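Local coordinates for putative secreted endoglycosylceramidase (Rhodococcus hoagii, PDB 6JYZ), which probably hydrolyses the glycosidic bond that joins the sugar to the ceramide of galactosylceramides, as a secreted family 5 glycoside hydrolase, at residues L41-D52 against F79-A90; L66-M74 against A109-I118. All coordinates share one frame; numbering follows the deposited sequence.

Contact 1 (L41-D52 against F79-A90); sequences LLRGANVNGLND and FDVVRLNIAWSA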
# COMPACT_ATOMS: atom_id res chain seq x y z
N LEU A 41 -5.33 12.63 6.39
CA LEU A 41 -5.24 12.06 5.06
C LEU A 41 -3.83 11.54 4.90
O LEU A 41 -2.85 12.30 4.94
CB LEU A 41 -5.55 13.14 3.99
CG LEU A 41 -6.99 13.69 3.97
CD1 LEU A 41 -7.12 14.71 2.87
CD2 LEU A 41 -8.02 12.55 3.78
N LEU A 42 -3.75 10.24 4.66
CA LEU A 42 -2.48 9.53 4.51
C LEU A 42 -2.26 9.30 3.03
O LEU A 42 -2.87 8.35 2.46
CB LEU A 42 -2.50 8.20 5.28
CG LEU A 42 -2.59 8.33 6.81
CD1 LEU A 42 -2.80 6.94 7.38
CD2 LEU A 42 -1.32 9.00 7.35
N ARG A 43 -1.44 10.13 2.37
CA ARG A 43 -1.18 10.01 0.94
C ARG A 43 0.29 9.83 0.71
O ARG A 43 1.12 10.59 1.25
CB ARG A 43 -1.70 11.28 0.27
CG ARG A 43 -3.24 11.18 0.36
CD ARG A 43 -3.87 12.25 -0.47
NE ARG A 43 -5.33 12.17 -0.36
CZ ARG A 43 -6.03 13.13 -0.91
NH1 ARG A 43 -5.41 14.11 -1.57
NH2 ARG A 43 -7.33 13.14 -0.74
N GLY A 44 0.65 8.86 -0.11
CA GLY A 44 2.08 8.60 -0.31
C GLY A 44 2.28 7.50 -1.34
O GLY A 44 1.51 7.41 -2.31
N ALA A 45 3.30 6.67 -1.10
CA ALA A 45 3.69 5.69 -2.13
C ALA A 45 4.07 4.37 -1.44
O ALA A 45 4.43 4.31 -0.26
CB ALA A 45 4.90 6.19 -2.93
N ASN A 46 3.96 3.31 -2.25
CA ASN A 46 4.54 2.00 -1.94
C ASN A 46 6.07 2.05 -2.13
O ASN A 46 6.58 2.57 -3.13
CB ASN A 46 3.96 0.94 -2.88
CG ASN A 46 2.56 0.57 -2.48
OD1 ASN A 46 2.39 -0.39 -1.70
ND2 ASN A 46 1.54 1.28 -2.93
N VAL A 47 6.76 1.44 -1.16
CA VAL A 47 8.23 1.39 -1.16
C VAL A 47 8.66 -0.07 -0.92
O VAL A 47 8.36 -0.59 0.16
CB VAL A 47 8.76 2.31 -0.05
CG1 VAL A 47 10.26 2.12 0.15
CG2 VAL A 47 8.44 3.79 -0.41
N ASN A 48 9.31 -0.66 -1.90
CA ASN A 48 9.63 -2.08 -1.85
C ASN A 48 11.10 -2.37 -1.55
O ASN A 48 11.50 -3.52 -1.69
CB ASN A 48 9.20 -2.77 -3.13
CG ASN A 48 10.10 -2.44 -4.28
OD1 ASN A 48 10.95 -1.55 -4.18
ND2 ASN A 48 9.96 -3.17 -5.40
N GLY A 49 11.88 -1.38 -1.09
CA GLY A 49 13.32 -1.62 -0.94
C GLY A 49 13.66 -2.71 0.06
O GLY A 49 14.79 -3.24 -0.05
N LEU A 50 12.80 -3.06 0.99
CA LEU A 50 13.08 -4.14 1.93
C LEU A 50 12.43 -5.46 1.51
O LEU A 50 12.58 -6.46 2.20
CB LEU A 50 12.57 -3.79 3.33
CG LEU A 50 13.12 -2.48 3.87
CD1 LEU A 50 12.63 -2.34 5.29
CD2 LEU A 50 14.66 -2.46 3.84
N ASN A 51 11.77 -5.49 0.36
CA ASN A 51 11.12 -6.74 -0.08
C ASN A 51 12.17 -7.71 -0.63
O ASN A 51 13.27 -7.30 -1.04
CB ASN A 51 10.01 -6.36 -1.09
CG ASN A 51 8.96 -7.45 -1.18
OD1 ASN A 51 9.02 -8.52 -0.55
ND2 ASN A 51 7.95 -7.21 -2.00
N ASP A 52 11.80 -8.99 -0.66
CA ASP A 52 12.70 -10.10 -1.00
C ASP A 52 12.18 -10.72 -2.29
O ASP A 52 11.29 -11.57 -2.28
CB ASP A 52 12.68 -11.10 0.16
CG ASP A 52 13.53 -12.32 -0.10
OD1 ASP A 52 14.40 -12.29 -0.96
OD2 ASP A 52 13.27 -13.34 0.59
N PHE A 79 4.37 13.69 0.52
CA PHE A 79 3.79 12.46 1.06
C PHE A 79 3.92 12.41 2.58
O PHE A 79 4.95 12.81 3.14
CB PHE A 79 4.58 11.29 0.48
CG PHE A 79 4.50 11.11 -0.99
CD1 PHE A 79 3.59 11.81 -1.77
CD2 PHE A 79 5.32 10.17 -1.62
CE1 PHE A 79 3.51 11.58 -3.16
CE2 PHE A 79 5.27 9.97 -2.98
CZ PHE A 79 4.35 10.66 -3.75
N ASP A 80 2.88 11.90 3.23
CA ASP A 80 2.90 11.71 4.67
C ASP A 80 2.65 10.25 5.09
O ASP A 80 2.48 10.01 6.27
CB ASP A 80 1.90 12.62 5.41
CG ASP A 80 0.47 12.29 5.10
OD1 ASP A 80 0.21 11.37 4.29
OD2 ASP A 80 -0.42 12.97 5.73
N VAL A 81 2.75 9.33 4.13
CA VAL A 81 2.67 7.91 4.48
C VAL A 81 3.51 7.17 3.45
O VAL A 81 3.70 7.57 2.32
CB VAL A 81 1.20 7.40 4.47
CG1 VAL A 81 0.63 7.27 3.06
CG2 VAL A 81 1.06 6.08 5.21
N VAL A 82 3.98 6.01 3.90
CA VAL A 82 4.60 5.02 3.03
C VAL A 82 3.97 3.66 3.32
O VAL A 82 3.70 3.33 4.48
CB VAL A 82 6.11 4.95 3.27
CG1 VAL A 82 6.46 4.68 4.70
CG2 VAL A 82 6.77 3.86 2.45
N ARG A 83 3.67 2.93 2.26
CA ARG A 83 3.30 1.52 2.39
C ARG A 83 4.59 0.73 2.14
O ARG A 83 5.08 0.64 1.03
CB ARG A 83 2.15 1.18 1.43
CG ARG A 83 1.69 -0.29 1.62
CD ARG A 83 0.38 -0.49 0.87
NE ARG A 83 -0.10 -1.87 0.90
CZ ARG A 83 -0.12 -2.71 -0.14
NH1 ARG A 83 0.54 -2.46 -1.27
NH2 ARG A 83 -0.84 -3.84 0.00
N LEU A 84 5.14 0.24 3.26
CA LEU A 84 6.45 -0.41 3.24
C LEU A 84 6.23 -1.91 2.96
O LEU A 84 5.65 -2.61 3.80
CB LEU A 84 7.13 -0.14 4.58
CG LEU A 84 8.59 -0.56 4.61
CD1 LEU A 84 9.49 0.36 3.76
CD2 LEU A 84 9.06 -0.56 6.04
N ASN A 85 6.64 -2.33 1.78
CA ASN A 85 6.35 -3.71 1.35
C ASN A 85 7.43 -4.62 1.93
O ASN A 85 8.57 -4.61 1.42
CB ASN A 85 6.37 -3.75 -0.18
CG ASN A 85 5.62 -2.63 -0.89
OD1 ASN A 85 6.22 -2.00 -1.78
ND2 ASN A 85 4.36 -2.38 -0.56
N ILE A 86 7.05 -5.40 2.91
CA ILE A 86 7.99 -6.30 3.59
C ILE A 86 7.62 -7.75 3.31
O ILE A 86 6.55 -8.04 2.77
CB ILE A 86 8.02 -6.03 5.09
CG1 ILE A 86 6.69 -6.33 5.77
CG2 ILE A 86 8.48 -4.57 5.39
CD1 ILE A 86 6.72 -6.27 7.31
N ALA A 87 8.53 -8.68 3.62
CA ALA A 87 8.39 -10.08 3.17
C ALA A 87 8.39 -11.04 4.33
O ALA A 87 9.37 -11.10 5.13
CB ALA A 87 9.54 -10.42 2.23
N TRP A 88 7.39 -11.89 4.36
CA TRP A 88 7.39 -13.01 5.29
C TRP A 88 8.66 -13.84 5.11
O TRP A 88 9.26 -14.29 6.14
CB TRP A 88 6.13 -13.86 4.99
CG TRP A 88 5.96 -15.09 5.85
CD1 TRP A 88 6.59 -15.43 7.04
CD2 TRP A 88 5.04 -16.15 5.56
NE1 TRP A 88 6.10 -16.63 7.49
CE2 TRP A 88 5.17 -17.09 6.61
CE3 TRP A 88 4.12 -16.37 4.49
CZ2 TRP A 88 4.39 -18.26 6.63
CZ3 TRP A 88 3.35 -17.53 4.54
CH2 TRP A 88 3.49 -18.46 5.58
N SER A 89 9.15 -14.04 3.90
CA SER A 89 10.32 -14.86 3.68
C SER A 89 11.54 -14.29 4.39
O SER A 89 12.43 -15.08 4.73
CB SER A 89 10.60 -15.05 2.21
OG SER A 89 10.88 -13.77 1.63
N ALA A 90 11.63 -12.99 4.56
CA ALA A 90 12.80 -12.39 5.25
C ALA A 90 12.54 -12.37 6.74
O ALA A 90 13.50 -12.51 7.52
CB ALA A 90 13.00 -10.99 4.71
O HOH W 1 5.68 7.61 0.46
O HOH W 2 10.17 -2.35 1.54
O HOH W 3 9.67 -12.77 -0.57
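Strands 43-47 and 81-86 run parallel in the (beta/alpha)8 barrel of a family 5 glycoside hydrolase, their short axes 13° apart. Backbone bonds knit them: Arg-83 N donates to Ala-45 O, Val-47 N to Arg-83 O and Asn-85 N to Val-47 O. A water between the strands accepts from Ala-45 N and donates to Val-81 O. Gly-44 CA lies over one face of the Phe-79 ring, 3.9 Å from its centroid, a CH-pi contact; lacking a side chain, Gly-44 also brings CA to 3.3 Å from Val-81 O. Nearby, Asp-80 OD1 accepts from Arg-43 N at 2.8 Å.

Asn-46 and Arg-83 share one face, and Asn-85 reaches across to join them. Asn-46 OD1 lies 2.8 Å from Arg-83 NH1 in the guanidinium plane, but NH1 comes tilted from the amide plane, the groups nearly perpendicular; Asn-85 ND2 meets Asn-46 OD1 on a lone pair at 3.0 Å, the amides nearly coplanar. Arg-83 runs out extended (chi1 -177°) alongside Asn-46 to Asp-218, Glu-263 and Glu-329; Asn-85 ND2 also donates to Asp-123. On the other face Val-47, Val-82 and Leu-84 are apolar, Val-47 CG2 pressing tightly on Val-82 CG2 at 3.3 Å. Beyond the strands, Ser-89 OG donates to Asp-52 OD2 at 2.6 Å. An arginine so gripped by acids and amides is a hallmark of family 5 active sites, and Arg-83 probably plays that part.

Contact 2 (L66-M74 against A109-I118); sequences LDRTDFEAM and AVQDAKDNGI
Phe-71 lies between helices 68-74 and 109-115, whose short axes approach to 8.7 Å and cross at -36°. Ala-109 O and Ala-113 N lie over one face of its ring, while CE of Met-74 lies over the opposite face, off toward the rim. Ala-113 CB touches Phe-71 CD1 at 3.6 Å, and Asp-112 CB comes obliquely on CD2, equally close. Small alanines let the helix backbone come up to the flat ring, which CG anti to the carbonyl carbon (chi1 -65°) directs at the partner helix. Ile-118 puts CD1 near the ring plane and against Met-74 CB at 3.8 Å.

Glu-72 CG packs on Asn-116 OD1 at 3.4 Å, and a water joins Glu-72 OE2 to Asn-116 ND2. Another water donates to Asp-112 OD2 and accepts weakly from Arg-68 N.

Further out, Asn-116 ND2 donates to Asp-112 O at 2.9 Å, which fixes the turn of its amide, and Arg-68 NH1 holds Glu-72 OE2 in a salt bridge. Asp-67 and Asp-70 form a capping box on the first helix; a Schellman motif, with Gly-117 at positive phi, ends the second and brings Ile-118 back to the interface. Toward the barrel, Ala-109 touches Leu-84 and Ile-118 touches Val-82, placing the helices in its outer layer. The chemistry implies a helix pair joined by van der Waals contact, with water-mediated polar contacts, one weak, at its margin.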
# COMPACT_ATOMS: atom_id res chain seq x y z
N LEU A 66 17.67 1.66 -0.38
CA LEU A 66 16.69 2.43 0.37
C LEU A 66 17.38 3.02 1.58
O LEU A 66 17.93 2.30 2.39
CB LEU A 66 15.54 1.53 0.85
CG LEU A 66 14.47 2.23 1.67
CD1 LEU A 66 13.70 3.24 0.83
CD2 LEU A 66 13.47 1.20 2.24
N ASP A 67 17.34 4.35 1.69
CA ASP A 67 17.95 4.98 2.85
C ASP A 67 17.20 6.28 3.10
O ASP A 67 16.18 6.60 2.44
CB ASP A 67 19.46 5.17 2.66
CG ASP A 67 19.76 6.05 1.46
OD1 ASP A 67 19.12 7.10 1.25
OD2 ASP A 67 20.59 5.61 0.58
N ARG A 68 17.74 7.11 4.01
CA ARG A 68 17.00 8.26 4.46
C ARG A 68 16.76 9.23 3.31
O ARG A 68 15.76 9.95 3.35
CB ARG A 68 17.78 8.94 5.61
CG ARG A 68 19.05 9.64 5.15
CD ARG A 68 19.53 10.50 6.33
NE ARG A 68 20.90 10.98 6.16
CZ ARG A 68 21.28 12.02 5.40
NH1 ARG A 68 20.40 12.70 4.68
NH2 ARG A 68 22.56 12.37 5.36
N THR A 69 17.62 9.25 2.29
CA THR A 69 17.45 10.19 1.21
C THR A 69 16.16 9.88 0.44
O THR A 69 15.58 10.78 -0.17
CB THR A 69 18.66 10.23 0.26
OG1 THR A 69 18.79 9.04 -0.53
CG2 THR A 69 19.95 10.54 1.00
N ASP A 70 15.74 8.62 0.37
CA ASP A 70 14.48 8.31 -0.32
C ASP A 70 13.32 8.94 0.44
O ASP A 70 12.41 9.47 -0.18
CB ASP A 70 14.25 6.80 -0.31
CG ASP A 70 15.16 6.11 -1.27
OD1 ASP A 70 14.71 6.03 -2.46
OD2 ASP A 70 16.27 5.65 -0.84
N PHE A 71 13.34 8.86 1.77
CA PHE A 71 12.25 9.43 2.56
C PHE A 71 12.28 10.96 2.49
O PHE A 71 11.22 11.61 2.49
CB PHE A 71 12.32 8.92 4.00
CG PHE A 71 12.09 7.42 4.05
CD1 PHE A 71 10.78 6.94 3.96
CD2 PHE A 71 13.12 6.49 4.13
CE1 PHE A 71 10.54 5.57 3.94
CE2 PHE A 71 12.89 5.11 4.11
CZ PHE A 71 11.58 4.67 4.00
N GLU A 72 13.47 11.59 2.37
CA GLU A 72 13.52 13.04 2.17
C GLU A 72 12.88 13.36 0.83
O GLU A 72 12.13 14.34 0.71
CB GLU A 72 15.00 13.47 2.21
CG GLU A 72 15.59 13.26 3.60
CD GLU A 72 17.14 13.33 3.67
OE1 GLU A 72 17.74 13.63 2.61
OE2 GLU A 72 17.68 13.14 4.78
N ALA A 73 13.14 12.57 -0.22
CA ALA A 73 12.56 12.80 -1.51
C ALA A 73 11.04 12.64 -1.48
O ALA A 73 10.30 13.34 -2.20
CB ALA A 73 13.20 11.95 -2.58
N MET A 74 10.53 11.64 -0.72
CA MET A 74 9.07 11.46 -0.61
C MET A 74 8.46 12.67 0.05
O MET A 74 7.38 13.13 -0.40
CB MET A 74 8.77 10.24 0.27
CG MET A 74 9.17 8.95 -0.46
SD MET A 74 9.02 7.52 0.72
CE MET A 74 10.44 6.57 0.19
N ALA A 109 13.81 2.09 8.48
CA ALA A 109 12.91 2.74 7.52
C ALA A 109 11.78 3.47 8.24
O ALA A 109 11.43 4.61 7.80
CB ALA A 109 12.34 1.66 6.59
N VAL A 110 11.20 2.94 9.29
CA VAL A 110 10.16 3.61 10.02
C VAL A 110 10.71 4.91 10.59
O VAL A 110 10.01 5.94 10.60
CB VAL A 110 9.60 2.72 11.13
CG1 VAL A 110 8.68 3.46 12.08
CG2 VAL A 110 8.81 1.55 10.51
N GLN A 111 11.93 4.88 11.16
CA GLN A 111 12.49 6.08 11.79
C GLN A 111 12.89 7.08 10.72
O GLN A 111 12.62 8.29 10.93
CB GLN A 111 13.74 5.65 12.60
CG GLN A 111 14.27 6.85 13.44
CD GLN A 111 13.26 7.30 14.48
OE1 GLN A 111 12.67 6.56 15.26
NE2 GLN A 111 12.98 8.59 14.50
N ASP A 112 13.44 6.70 9.61
CA ASP A 112 13.75 7.64 8.55
C ASP A 112 12.48 8.27 7.99
O ASP A 112 12.43 9.50 7.72
CB ASP A 112 14.49 6.95 7.41
CG ASP A 112 15.95 6.56 7.74
OD1 ASP A 112 16.55 7.20 8.68
OD2 ASP A 112 16.48 5.70 7.01
N ALA A 113 11.41 7.49 7.83
CA ALA A 113 10.13 8.08 7.43
C ALA A 113 9.65 9.04 8.50
O ALA A 113 9.27 10.19 8.17
CB ALA A 113 9.15 6.91 7.18
N LYS A 114 9.63 8.68 9.76
CA LYS A 114 9.12 9.54 10.82
C LYS A 114 9.91 10.85 10.90
O LYS A 114 9.28 11.92 11.07
CB LYS A 114 9.17 8.75 12.14
CG LYS A 114 8.68 9.47 13.39
CD LYS A 114 8.99 8.57 14.66
CE LYS A 114 8.25 9.14 15.87
NZ LYS A 114 8.20 8.24 17.07
N ASP A 115 11.21 10.79 10.67
CA ASP A 115 12.06 11.99 10.74
C ASP A 115 11.62 12.94 9.63
O ASP A 115 11.97 14.14 9.70
CB ASP A 115 13.52 11.58 10.56
CG ASP A 115 14.17 10.97 11.81
OD1 ASP A 115 13.56 10.97 12.85
OD2 ASP A 115 15.29 10.42 11.58
N ASN A 116 10.94 12.48 8.57
CA ASN A 116 10.54 13.28 7.44
C ASN A 116 9.02 13.51 7.45
O ASN A 116 8.49 13.85 6.39
CB ASN A 116 11.04 12.64 6.15
CG ASN A 116 12.52 12.84 6.01
OD1 ASN A 116 12.92 13.95 5.64
ND2 ASN A 116 13.34 11.86 6.37
N GLY A 117 8.38 13.25 8.57
CA GLY A 117 6.95 13.50 8.68
C GLY A 117 6.07 12.45 8.00
O GLY A 117 4.94 12.76 7.58
N ILE A 118 6.57 11.22 7.88
CA ILE A 118 5.87 10.18 7.10
C ILE A 118 5.57 9.05 8.06
O ILE A 118 6.49 8.48 8.68
CB ILE A 118 6.79 9.74 5.97
CG1 ILE A 118 7.08 10.92 5.02
CG2 ILE A 118 6.17 8.54 5.20
CD1 ILE A 118 8.10 10.54 3.95
O HOH W 4 18.98 5.51 6.40
O HOH W 5 16.16 12.37 7.00

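Contact 1 lies in the barrel core, its centre about 6 Å from the centre of the chain, whereas contact 2, about 16 Å out, belongs to the helical layer and is only partly buried. Contact 1 pairs the two strands of a beta-alpha-beta unit (38-47, 68-75, 81-86), and contact 2 packs that unit's helix against helix 100-115. They also touch: Met-74 CE packs on Val-47 CG2 at 3.5 Å, and Ile-118 CG2 reaches Val-81 C at the same distance. Direct backbone bonds and buried charged and amide groups dominate contact 1; contact 2 relies on one aromatic ring, small residues and water bridges, as suits helices facing strands on one side and solvent on the other.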